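Local coordinates for protein AT-less polyketide synthase (Streptomyces platensis subsp. rosaceus, PDB 4TKT) that probably catalyses a decarboxylative condensation that extends the polyketide chain in isomigrastatin biosynthesis, acting as a ketosynthase domain of an AT-less type I polyketide synthase, at residues 7-12 against 256-261; 132-137 against 176-181; 184-189 against 427-432; 212-217 against 362-367; 276-281 against 434-439. One frame throughout, in Å; residues are numbered along the deposited sequence.

Interaction 1 (7-12 against 256-261); sequences MAIAIV and VLLRPL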
# COMPACT_ATOMS: atom_id res chain seq x y z
N MSE A 7 -11.07 -0.85 18.58
CA MSE A 7 -10.15 -1.98 18.68
C MSE A 7 -8.69 -1.52 18.63
O MSE A 7 -7.77 -2.33 18.80
CB MSE A 7 -10.43 -2.99 17.57
CG MSE A 7 -10.56 -2.41 16.17
SE MSE A 7 -11.52 -3.62 14.99
CE MSE A 7 -10.71 -5.30 15.57
N ALA A 8 -8.50 -0.22 18.42
CA ALA A 8 -7.19 0.44 18.53
C ALA A 8 -6.07 -0.31 17.83
O ALA A 8 -5.11 -0.76 18.46
CB ALA A 8 -6.84 0.64 20.00
N ILE A 9 -6.19 -0.46 16.51
CA ILE A 9 -5.14 -1.08 15.72
C ILE A 9 -4.36 -0.02 14.97
O ILE A 9 -4.91 0.69 14.13
CB ILE A 9 -5.71 -2.10 14.72
CG1 ILE A 9 -6.54 -3.16 15.45
CG2 ILE A 9 -4.59 -2.74 13.92
CD1 ILE A 9 -5.78 -3.90 16.51
N ALA A 10 -3.08 0.10 15.30
CA ALA A 10 -2.23 1.13 14.73
C ALA A 10 -1.67 0.73 13.37
O ALA A 10 -1.40 -0.44 13.12
CB ALA A 10 -1.10 1.47 15.68
N ILE A 11 -1.51 1.71 12.50
CA ILE A 11 -0.84 1.51 11.23
C ILE A 11 0.59 2.04 11.33
O ILE A 11 0.80 3.25 11.44
CB ILE A 11 -1.58 2.20 10.07
CG1 ILE A 11 -2.99 1.64 9.95
CG2 ILE A 11 -0.81 2.03 8.77
CD1 ILE A 11 -3.88 2.40 8.99
N VAL A 12 1.56 1.14 11.31
CA VAL A 12 2.94 1.52 11.59
C VAL A 12 3.83 1.57 10.35
O VAL A 12 5.01 1.88 10.44
CB VAL A 12 3.58 0.55 12.61
CG1 VAL A 12 2.77 0.52 13.88
CG2 VAL A 12 3.70 -0.84 12.01
N VAL A 256 -0.40 -2.55 4.39
CA VAL A 256 -0.14 -1.85 5.64
C VAL A 256 0.37 -2.84 6.68
O VAL A 256 -0.00 -4.01 6.67
CB VAL A 256 -1.40 -1.15 6.18
CG1 VAL A 256 -1.68 0.12 5.40
CG2 VAL A 256 -2.59 -2.08 6.14
N LEU A 257 1.24 -2.36 7.57
CA LEU A 257 1.66 -3.15 8.71
C LEU A 257 0.81 -2.76 9.91
O LEU A 257 0.82 -1.60 10.34
CB LEU A 257 3.15 -2.94 9.00
CG LEU A 257 3.81 -3.96 9.94
CD1 LEU A 257 3.63 -5.37 9.40
CD2 LEU A 257 5.28 -3.64 10.14
N LEU A 258 0.07 -3.72 10.45
CA LEU A 258 -0.88 -3.44 11.52
C LEU A 258 -0.40 -3.96 12.87
O LEU A 258 0.30 -4.97 12.95
CB LEU A 258 -2.24 -4.05 11.19
CG LEU A 258 -2.88 -3.55 9.89
CD1 LEU A 258 -4.26 -4.15 9.72
CD2 LEU A 258 -2.93 -2.04 9.88
N ARG A 259 -0.80 -3.26 13.93
CA ARG A 259 -0.31 -3.54 15.27
C ARG A 259 -1.20 -2.88 16.32
O ARG A 259 -1.69 -1.78 16.11
CB ARG A 259 1.13 -3.03 15.39
CG ARG A 259 1.82 -3.41 16.67
CD ARG A 259 3.29 -3.11 16.61
NE ARG A 259 3.99 -3.75 17.71
CZ ARG A 259 5.27 -3.55 18.00
NH1 ARG A 259 5.99 -2.72 17.26
NH2 ARG A 259 5.83 -4.18 19.03
N PRO A 260 -1.43 -3.57 17.45
CA PRO A 260 -2.16 -2.96 18.57
C PRO A 260 -1.52 -1.65 19.00
O PRO A 260 -0.30 -1.61 19.21
CB PRO A 260 -2.06 -4.01 19.68
CG PRO A 260 -1.93 -5.30 18.95
CD PRO A 260 -1.12 -4.99 17.71
N LEU A 261 -2.32 -0.60 19.13
CA LEU A 261 -1.83 0.75 19.38
C LEU A 261 -0.89 0.85 20.57
O LEU A 261 0.12 1.54 20.52
CB LEU A 261 -3.01 1.71 19.58
CG LEU A 261 -2.65 3.19 19.75
CD1 LEU A 261 -1.76 3.65 18.61
CD2 LEU A 261 -3.91 4.03 19.81
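I11 and L258 make the apolar centre of this antiparallel pair, lying side by side with I11 CG1 3.7 Å from L258 CD2. I11 CG1 and L258 CG are both anti to the carbonyl carbon (chi1 -60° and -59°), which keeps the two chains alongside each other on the face where their pairing puts them. I11 CG2 also reaches V256 CG1 at 4.0 Å. I9 points away from the other strand, yet its CG2 still reaches L258 CB at 3.8 Å. V12 meets L257 differently: its CG2 branch crosses the leucine obliquely, 3.7 Å from L257 CB, while CG1 turns toward the CB of R259. At the far end A10 CB touches L261 CD1, also at 3.7 Å. Strands 9-17 and 252-260 are neighbours in the central sheet of the thiolase fold, whose N-terminal half has the order 3-2-4-5-1; strand 273-282 flanks 9-17 on its other edge. Backbone bonds fix the register: V12 N to L257 O at 3.0 Å, nearly straight at 170°, R259 N to A10 O, and L261 N to A8 O at 2.9 Å where helix 261-266 begins. From this edge the extended R259 chain leads away from strand 9-17, and its guanidinium makes salt bridges with D267 and D269.

Interaction 2 (132-137 against 176-181); sequences GVFAGA and SGPSVT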
# COMPACT_ATOMS: atom_id res chain seq x y z
N GLY A 132 1.55 -11.95 10.86
CA GLY A 132 0.48 -12.49 10.03
C GLY A 132 0.41 -11.81 8.68
O GLY A 132 0.74 -10.63 8.55
N VAL A 133 -0.00 -12.55 7.66
CA VAL A 133 -0.09 -12.00 6.31
C VAL A 133 -1.48 -12.23 5.72
O VAL A 133 -1.91 -13.37 5.54
CB VAL A 133 0.97 -12.61 5.37
CG1 VAL A 133 0.92 -11.94 4.01
CG2 VAL A 133 2.36 -12.47 5.98
N PHE A 134 -2.18 -11.14 5.43
CA PHE A 134 -3.54 -11.19 4.93
C PHE A 134 -3.64 -10.44 3.62
O PHE A 134 -3.59 -9.21 3.60
CB PHE A 134 -4.52 -10.61 5.95
CG PHE A 134 -4.51 -11.33 7.27
CD1 PHE A 134 -3.58 -11.01 8.24
CD2 PHE A 134 -5.43 -12.33 7.53
CE1 PHE A 134 -3.56 -11.68 9.45
CE2 PHE A 134 -5.42 -13.00 8.74
CZ PHE A 134 -4.48 -12.67 9.70
N ALA A 135 -3.77 -11.18 2.53
CA ALA A 135 -3.77 -10.59 1.20
C ALA A 135 -5.13 -10.71 0.53
O ALA A 135 -5.82 -11.71 0.69
CB ALA A 135 -2.70 -11.24 0.34
N GLY A 136 -5.51 -9.68 -0.21
CA GLY A 136 -6.73 -9.71 -0.98
C GLY A 136 -6.44 -9.72 -2.47
O GLY A 136 -5.69 -8.87 -2.97
N ALA A 137 -7.03 -10.67 -3.18
CA ALA A 137 -6.89 -10.75 -4.63
C ALA A 137 -8.06 -11.54 -5.21
O ALA A 137 -8.67 -12.34 -4.50
CB ALA A 137 -5.58 -11.40 -5.01
N SER A 176 5.39 -16.58 11.13
CA SER A 176 4.76 -17.77 11.70
C SER A 176 3.29 -17.54 12.03
O SER A 176 2.63 -18.42 12.57
CB SER A 176 5.50 -18.22 12.95
OG SER A 176 5.27 -17.33 14.03
N GLY A 177 2.78 -16.35 11.72
CA GLY A 177 1.38 -16.05 11.96
C GLY A 177 0.50 -16.62 10.86
O GLY A 177 0.97 -17.34 9.99
N PRO A 178 -0.81 -16.32 10.92
CA PRO A 178 -1.72 -16.75 9.85
C PRO A 178 -1.30 -16.22 8.49
O PRO A 178 -0.93 -15.05 8.36
CB PRO A 178 -3.07 -16.15 10.28
CG PRO A 178 -2.95 -16.01 11.77
CD PRO A 178 -1.52 -15.65 12.02
N SER A 179 -1.34 -17.08 7.48
CA SER A 179 -1.01 -16.69 6.11
C SER A 179 -2.20 -16.98 5.22
O SER A 179 -2.46 -18.14 4.88
CB SER A 179 0.24 -17.43 5.62
OG SER A 179 0.64 -16.95 4.35
N VAL A 180 -2.93 -15.93 4.86
CA VAL A 180 -4.23 -16.09 4.21
C VAL A 180 -4.43 -15.15 3.03
O VAL A 180 -4.18 -13.95 3.13
CB VAL A 180 -5.38 -15.87 5.22
CG1 VAL A 180 -6.72 -15.92 4.53
CG2 VAL A 180 -5.33 -16.90 6.34
N THR A 181 -4.90 -15.69 1.91
CA THR A 181 -5.39 -14.86 0.83
C THR A 181 -6.91 -14.97 0.79
O THR A 181 -7.46 -16.07 0.77
CB THR A 181 -4.81 -15.26 -0.53
OG1 THR A 181 -3.38 -15.24 -0.47
CG2 THR A 181 -5.28 -14.29 -1.61
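F134 and P178 form the apolar end of a parallel strand pair, the ring crossing the proline with F134 CZ 3.8 Å from P178 CB, while F134 CD2 lies farther off, 4.2 Å from V180 CB. With CG anti to the carbonyl carbon (chi1 -60°), the ring swings back toward P178, so its tip comes nearer to segment 176-181 than its root does. The tight part of the contact is the backbone. V133 N to P178 O, V180 N to V133 O (2.8 Å, 174°) and A135 N to V180 O (2.9 Å) are all close to straight, and they set V133 beside S179, F134 beside V180 and A135 beside T181. T181 closes in on the other strand through its methyl, CG2 lying 3.5 Å from A135 O.

The lead-in to the second strand is looser and more open to solvent. At G177 the chain approaches G132 with the CA atoms 4.1 Å apart, an approach that depends on a missing side chain, because a beta carbon on G177 would come within 2.9 Å of G132 N. S179 and V180 are partly exposed along strand 179-182, the outermost strand of the sheet within this chain; in other ketosynthases the equivalent edge lies at the dimer interface.

The two strands are joined by a beta-alpha-beta crossover. Helix 163-173 covers the face bearing V133, A135 and S179, where S179 OG bonds S170 and N167. On the opposite face helix 188-202 packs on the F134 ring, and strand 208-214 flanks strand 129-136 on its other edge.

Interaction 3 (184-189 against 427-432); sequences TMCASA and FGAGGS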
# COMPACT_ATOMS: atom_id res chain seq x y z
N THR A 184 -13.05 -11.59 -1.87
CA THR A 184 -14.42 -11.10 -1.79
C THR A 184 -14.61 -10.07 -2.89
O THR A 184 -15.37 -9.11 -2.75
CB THR A 184 -14.74 -10.47 -0.42
OG1 THR A 184 -13.85 -9.39 -0.17
CG2 THR A 184 -14.60 -11.51 0.68
N MSE A 185 -13.88 -10.28 -3.98
CA MSE A 185 -13.87 -9.38 -5.13
C MSE A 185 -13.42 -7.97 -4.76
O MSE A 185 -12.36 -7.79 -4.15
CB MSE A 185 -15.24 -9.34 -5.80
CG MSE A 185 -15.82 -10.72 -6.07
SE MSE A 185 -17.14 -10.73 -7.50
CE MSE A 185 -17.88 -12.52 -7.25
N CYS A 186 -14.23 -6.97 -5.11
CA CYS A 186 -13.86 -5.57 -4.94
C CYS A 186 -13.56 -5.21 -3.48
O CYS A 186 -12.85 -4.24 -3.21
CB CYS A 186 -14.97 -4.66 -5.47
SG CYS A 186 -15.58 -5.09 -7.13
N ALA A 187 -14.09 -5.99 -2.55
CA ALA A 187 -13.93 -5.70 -1.13
C ALA A 187 -12.78 -6.50 -0.50
O ALA A 187 -12.63 -6.50 0.72
CB ALA A 187 -15.22 -5.98 -0.39
N SER A 188 -11.98 -7.16 -1.33
CA SER A 188 -10.97 -8.10 -0.84
C SER A 188 -9.97 -7.47 0.13
O SER A 188 -9.76 -8.00 1.22
CB SER A 188 -10.23 -8.73 -2.01
OG SER A 188 -11.10 -9.57 -2.75
N ALA A 189 -9.36 -6.36 -0.27
CA ALA A 189 -8.33 -5.72 0.55
C ALA A 189 -8.87 -5.30 1.91
O ALA A 189 -8.22 -5.50 2.94
CB ALA A 189 -7.75 -4.52 -0.18
N PHE A 427 -17.24 -2.18 -1.78
CA PHE A 427 -18.37 -3.06 -2.02
C PHE A 427 -18.10 -4.00 -3.18
O PHE A 427 -17.97 -3.56 -4.33
CB PHE A 427 -19.64 -2.24 -2.28
CG PHE A 427 -19.95 -1.24 -1.20
CD1 PHE A 427 -19.84 -1.59 0.14
CD2 PHE A 427 -20.35 0.05 -1.52
CE1 PHE A 427 -20.13 -0.67 1.14
CE2 PHE A 427 -20.63 0.97 -0.53
CZ PHE A 427 -20.52 0.61 0.80
N GLY A 428 -18.02 -5.29 -2.89
CA GLY A 428 -17.77 -6.28 -3.92
C GLY A 428 -18.95 -6.43 -4.85
O GLY A 428 -20.11 -6.36 -4.43
N ALA A 429 -18.66 -6.65 -6.13
CA ALA A 429 -19.71 -6.85 -7.13
C ALA A 429 -20.58 -8.05 -6.80
O ALA A 429 -21.75 -8.11 -7.17
CB ALA A 429 -19.09 -7.01 -8.51
N GLY A 430 -20.01 -9.02 -6.08
CA GLY A 430 -20.72 -10.23 -5.71
C GLY A 430 -21.55 -10.08 -4.45
O GLY A 430 -22.19 -11.03 -4.01
N GLY A 431 -21.53 -8.89 -3.86
CA GLY A 431 -22.38 -8.61 -2.71
C GLY A 431 -21.66 -8.44 -1.39
O GLY A 431 -22.26 -7.98 -0.42
N SER A 432 -20.38 -8.81 -1.33
CA SER A 432 -19.60 -8.64 -0.11
C SER A 432 -19.29 -7.17 0.12
O SER A 432 -18.72 -6.50 -0.74
CB SER A 432 -18.31 -9.45 -0.17
OG SER A 432 -18.57 -10.85 -0.12
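C186 and G428 bring their CA atoms to 4.1 Å where the turn ahead of helix 188-202 faces a type I beta turn, G428 to G431, that is closed by a bond from G431 N to G428 O. C186 carries the centre of the contact: its CB lies 3.4 Å from F427 O, and with the sulfur anti to the carbonyl carbon (chi1 -48°) SG accepts a weak hydrogen bond from A429 N at 3.6 Å, bent to 143°. M185, a selenomethionine, extends alongside the turn and sets SE 3.6 Å from G430 N. Its CE lies 4.0 Å from G430 CA, and a beta carbon on G430 would collide with that methyl. A cysteine in the turn leading into helix 188-202, with a glycine-rich loop beside it and H361 touching it, is consistent with the acyl-accepting site of ketosynthases. Glycine at G428 likewise avoids a collision with T184 O. At the other end T184 CB meets S432 CB at 3.7 Å, and the methyl of A187 lies 3.6 Å from S432 O. The cysteine turn is braced from behind by S188 OG, which takes T184 N at 2.9 Å and gives its proton to M185 O.

Interaction 4 (212-217 against 362-367); sequences GVNLSV and LESAAG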
# COMPACT_ATOMS: atom_id res chain seq x y z
N GLY A 212 -3.77 -5.63 -0.58
CA GLY A 212 -4.41 -6.20 -1.75
C GLY A 212 -3.57 -5.99 -2.99
O GLY A 212 -2.73 -5.10 -3.06
N VAL A 213 -3.81 -6.83 -3.99
CA VAL A 213 -3.10 -6.73 -5.26
C VAL A 213 -4.05 -7.02 -6.41
O VAL A 213 -4.88 -7.93 -6.34
CB VAL A 213 -1.89 -7.69 -5.31
CG1 VAL A 213 -2.31 -9.12 -4.97
CG2 VAL A 213 -1.20 -7.64 -6.66
N ASN A 214 -3.94 -6.24 -7.47
CA ASN A 214 -4.76 -6.45 -8.65
C ASN A 214 -4.05 -5.98 -9.92
O ASN A 214 -3.68 -4.82 -10.03
CB ASN A 214 -6.09 -5.73 -8.50
CG ASN A 214 -7.03 -6.00 -9.66
OD1 ASN A 214 -7.65 -7.06 -9.72
ND2 ASN A 214 -7.14 -5.05 -10.57
N LEU A 215 -3.88 -6.90 -10.87
CA LEU A 215 -3.23 -6.58 -12.13
C LEU A 215 -4.11 -6.93 -13.32
O LEU A 215 -4.98 -7.80 -13.23
CB LEU A 215 -1.89 -7.31 -12.24
CG LEU A 215 -0.85 -6.98 -11.16
CD1 LEU A 215 0.44 -7.76 -11.39
CD2 LEU A 215 -0.58 -5.48 -11.10
N SER A 216 -3.88 -6.25 -14.44
CA SER A 216 -4.60 -6.55 -15.67
C SER A 216 -3.63 -7.10 -16.71
O SER A 216 -3.16 -6.37 -17.59
CB SER A 216 -5.30 -5.30 -16.21
OG SER A 216 -6.25 -4.80 -15.28
N VAL A 217 -3.33 -8.39 -16.61
CA VAL A 217 -2.27 -8.99 -17.42
C VAL A 217 -2.80 -9.70 -18.66
O VAL A 217 -2.02 -10.14 -19.51
CB VAL A 217 -1.45 -9.98 -16.59
CG1 VAL A 217 -1.05 -9.35 -15.26
CG2 VAL A 217 -2.24 -11.24 -16.35
N LEU A 362 -9.60 -0.40 -8.96
CA LEU A 362 -8.53 -1.35 -8.70
C LEU A 362 -9.06 -2.69 -8.20
O LEU A 362 -8.28 -3.59 -7.87
CB LEU A 362 -7.53 -0.78 -7.70
CG LEU A 362 -6.31 -0.08 -8.30
CD1 LEU A 362 -6.72 1.03 -9.25
CD2 LEU A 362 -5.40 0.46 -7.21
N GLU A 363 -10.38 -2.81 -8.13
CA GLU A 363 -11.03 -4.06 -7.77
C GLU A 363 -10.53 -4.62 -6.43
O GLU A 363 -10.75 -4.01 -5.38
CB GLU A 363 -10.86 -5.08 -8.89
CG GLU A 363 -11.86 -4.88 -10.03
CD GLU A 363 -11.38 -5.41 -11.37
OE1 GLU A 363 -10.16 -5.39 -11.62
OE2 GLU A 363 -12.24 -5.84 -12.17
N SER A 364 -9.85 -5.76 -6.46
CA SER A 364 -9.40 -6.41 -5.23
C SER A 364 -8.41 -5.55 -4.44
O SER A 364 -8.15 -5.81 -3.27
CB SER A 364 -8.79 -7.77 -5.54
OG SER A 364 -7.76 -7.67 -6.51
N ALA A 365 -7.86 -4.52 -5.09
CA ALA A 365 -6.92 -3.62 -4.44
C ALA A 365 -7.50 -2.22 -4.25
O ALA A 365 -6.80 -1.30 -3.84
CB ALA A 365 -5.63 -3.54 -5.24
N ALA A 366 -8.79 -2.07 -4.54
CA ALA A 366 -9.44 -0.76 -4.47
C ALA A 366 -9.44 -0.20 -3.06
O ALA A 366 -9.30 1.00 -2.86
CB ALA A 366 -10.86 -0.85 -5.00
N GLY A 367 -9.59 -1.08 -2.08
CA GLY A 367 -9.68 -0.67 -0.70
C GLY A 367 -8.38 -0.17 -0.11
O GLY A 367 -8.37 0.74 0.72
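S364 and N214 carry the first shell. S364 OG donates to V213 O at 2.9 Å, coming from above the carbonyl plane, 44° out of it. Its first torsion puts OG between the backbone N and the carbonyl carbon, where it also presses on N214 CB at 3.2 Å. N214 holds CG anti to its backbone N (chi1 -176°), directing the amide across to E363; ND2 makes a weak bond to E363 OE1 at 3.2 Å, with amide and carboxylate planes 76° apart. L362 O lies 3.1 Å from N214 CB, and the methyl of A365 sits 3.9 Å from N214 N. A second shell positions these groups: G250 O takes N214 ND2, and Y139 OH bonds E363 OE2. An alanine in place of N214 would probably leave G250 O and E363 OE1 without this donor and open a gap beside L362 O. The turn E363 to A365 starts helix 366-380, in the C-terminal half of the thiolase-like fold. Strand 208-214, which the turn meets, runs between strand 129-136, bonded through G136, and strand 252-260, bonded through G252 and G254, while Q94 of helix 93-109 touches V213.

Interaction 5 (276-281 against 434-439); sequences RGTAVN and AHVVVE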
# COMPACT_ATOMS: atom_id res chain seq x y z
N ARG A 276 -10.11 2.17 14.02
CA ARG A 276 -10.99 2.14 15.18
C ARG A 276 -11.98 0.98 15.10
O ARG A 276 -12.34 0.40 16.12
CB ARG A 276 -11.75 3.46 15.30
CG ARG A 276 -10.88 4.65 15.67
CD ARG A 276 -10.82 4.86 17.18
NE ARG A 276 -12.14 5.10 17.76
CZ ARG A 276 -12.34 5.67 18.94
NH1 ARG A 276 -11.32 6.07 19.68
NH2 ARG A 276 -13.58 5.85 19.39
N GLY A 277 -12.41 0.65 13.88
CA GLY A 277 -13.38 -0.41 13.69
C GLY A 277 -13.50 -0.87 12.25
O GLY A 277 -13.28 -0.11 11.31
N THR A 278 -13.86 -2.14 12.08
CA THR A 278 -14.12 -2.70 10.76
C THR A 278 -15.39 -3.53 10.79
O THR A 278 -15.81 -3.99 11.85
CB THR A 278 -12.96 -3.60 10.27
OG1 THR A 278 -12.85 -4.74 11.13
CG2 THR A 278 -11.65 -2.83 10.27
N ALA A 279 -16.01 -3.71 9.63
CA ALA A 279 -17.21 -4.53 9.55
C ALA A 279 -17.35 -5.15 8.16
O ALA A 279 -16.89 -4.58 7.17
CB ALA A 279 -18.44 -3.71 9.88
N VAL A 280 -17.99 -6.31 8.11
CA VAL A 280 -18.13 -7.06 6.88
C VAL A 280 -19.48 -7.78 6.82
O VAL A 280 -19.89 -8.41 7.79
CB VAL A 280 -16.97 -8.08 6.74
CG1 VAL A 280 -17.38 -9.26 5.89
CG2 VAL A 280 -15.73 -7.41 6.18
N ASN A 281 -20.17 -7.68 5.69
CA ASN A 281 -21.43 -8.40 5.50
C ASN A 281 -21.71 -8.73 4.04
O ASN A 281 -20.81 -8.68 3.20
CB ASN A 281 -22.60 -7.61 6.10
CG ASN A 281 -22.92 -6.33 5.34
OD1 ASN A 281 -22.34 -6.04 4.29
ND2 ASN A 281 -23.85 -5.55 5.87
N ALA A 434 -17.78 -3.99 2.89
CA ALA A 434 -16.87 -3.72 3.99
C ALA A 434 -16.76 -2.23 4.26
O ALA A 434 -16.83 -1.41 3.35
CB ALA A 434 -15.50 -4.30 3.69
N HIS A 435 -16.61 -1.88 5.54
CA HIS A 435 -16.37 -0.50 5.93
C HIS A 435 -15.32 -0.45 7.03
O HIS A 435 -15.34 -1.26 7.96
CB HIS A 435 -17.66 0.18 6.39
CG HIS A 435 -17.55 1.66 6.54
ND1 HIS A 435 -17.73 2.53 5.49
CD2 HIS A 435 -17.26 2.43 7.62
CE1 HIS A 435 -17.56 3.77 5.91
NE2 HIS A 435 -17.28 3.74 7.20
N VAL A 436 -14.40 0.50 6.92
CA VAL A 436 -13.32 0.65 7.89
C VAL A 436 -13.31 2.07 8.44
O VAL A 436 -13.46 3.03 7.69
CB VAL A 436 -11.96 0.31 7.26
CG1 VAL A 436 -10.83 0.59 8.23
CG2 VAL A 436 -11.93 -1.15 6.83
N VAL A 437 -13.13 2.18 9.75
CA VAL A 437 -13.11 3.48 10.42
C VAL A 437 -11.72 3.82 10.94
O VAL A 437 -11.17 3.10 11.78
CB VAL A 437 -14.10 3.52 11.60
CG1 VAL A 437 -14.08 4.89 12.26
CG2 VAL A 437 -15.50 3.16 11.13
N VAL A 438 -11.15 4.92 10.44
CA VAL A 438 -9.80 5.31 10.84
C VAL A 438 -9.73 6.73 11.40
O VAL A 438 -10.51 7.61 11.02
CB VAL A 438 -8.79 5.19 9.67
CG1 VAL A 438 -8.81 3.79 9.08
CG2 VAL A 438 -9.10 6.22 8.59
N GLU A 439 -8.81 6.93 12.33
CA GLU A 439 -8.49 8.26 12.84
C GLU A 439 -6.98 8.41 12.89
O GLU A 439 -6.26 7.42 13.01
CB GLU A 439 -9.10 8.48 14.22
CG GLU A 439 -8.58 7.52 15.28
CD GLU A 439 -9.06 7.86 16.68
OE1 GLU A 439 -9.95 8.73 16.81
OE2 GLU A 439 -8.55 7.26 17.65
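V437 O is gripped by two successive amides, R276 N at 2.6 Å and, weakly, G277 N at 3.5 Å; two residues facing one make this a classic beta bulge. Beyond it the antiparallel register is regular, with strand axes at 176°: V437 N bonds G277 O at 2.8 Å, and A279 and H435 exchange a pair of bonds. T278 and V436 run alongside each other off one face, with T278 CG2 3.8 Å from V436 CG2, and farther along V280 CG2 meets A434 CB at 4.0 Å. At the bulge end the R276 chain bends at chi2 and chi3 over E439, so that its CD rests 3.3 Å from E439 OE2. The charges meet less closely: R276 NH1 and E439 OE2 form a long salt bridge of 3.6 Å, the guanidinium and carboxylate planes being turned 54° apart. An alanine at E439 would probably leave the R276 guanidinium without this negative mate and freer to turn, its CG and CD losing their cover. T278 OG1 bonds H194 of helix 188-202, a helix that also covers A434 and V436 through L190. On the other face helix 294-308 packs over A279, H435 and V437, W305 meeting the H435 ring with planes about 85° apart. Strand 273-282 lies between strands 9-17 and 432-439, and strand 421-427 flanks 432-439 on its other edge.

Overall arrangement
Interactions 1, 2 and 5 each join neighbouring strands of one sheet, whereas 3 and 4 set turns at helix starts against a loop and a strand. Interactions 1, 4 and 5 are buried; 2, on the outermost strand of this chain's sheet, and 3 are only partly so. Interactions 1 and 5 share a seam, since M7 bonds R276 between strands 9-17 and 273-282. Interaction 2 reaches interaction 4 through G136 and V213 on adjacent strands. Chemistry follows place: 1 pairs backbone bonds with aliphatic packing, straight backbone bonds dominate 2, glycine and sulfur contacts 3, buried side-chain polar bonds 4, and a bulge and a long salt bridge mark the end of 5. The turns of 3 and 4 touch through S188, A189 and S364.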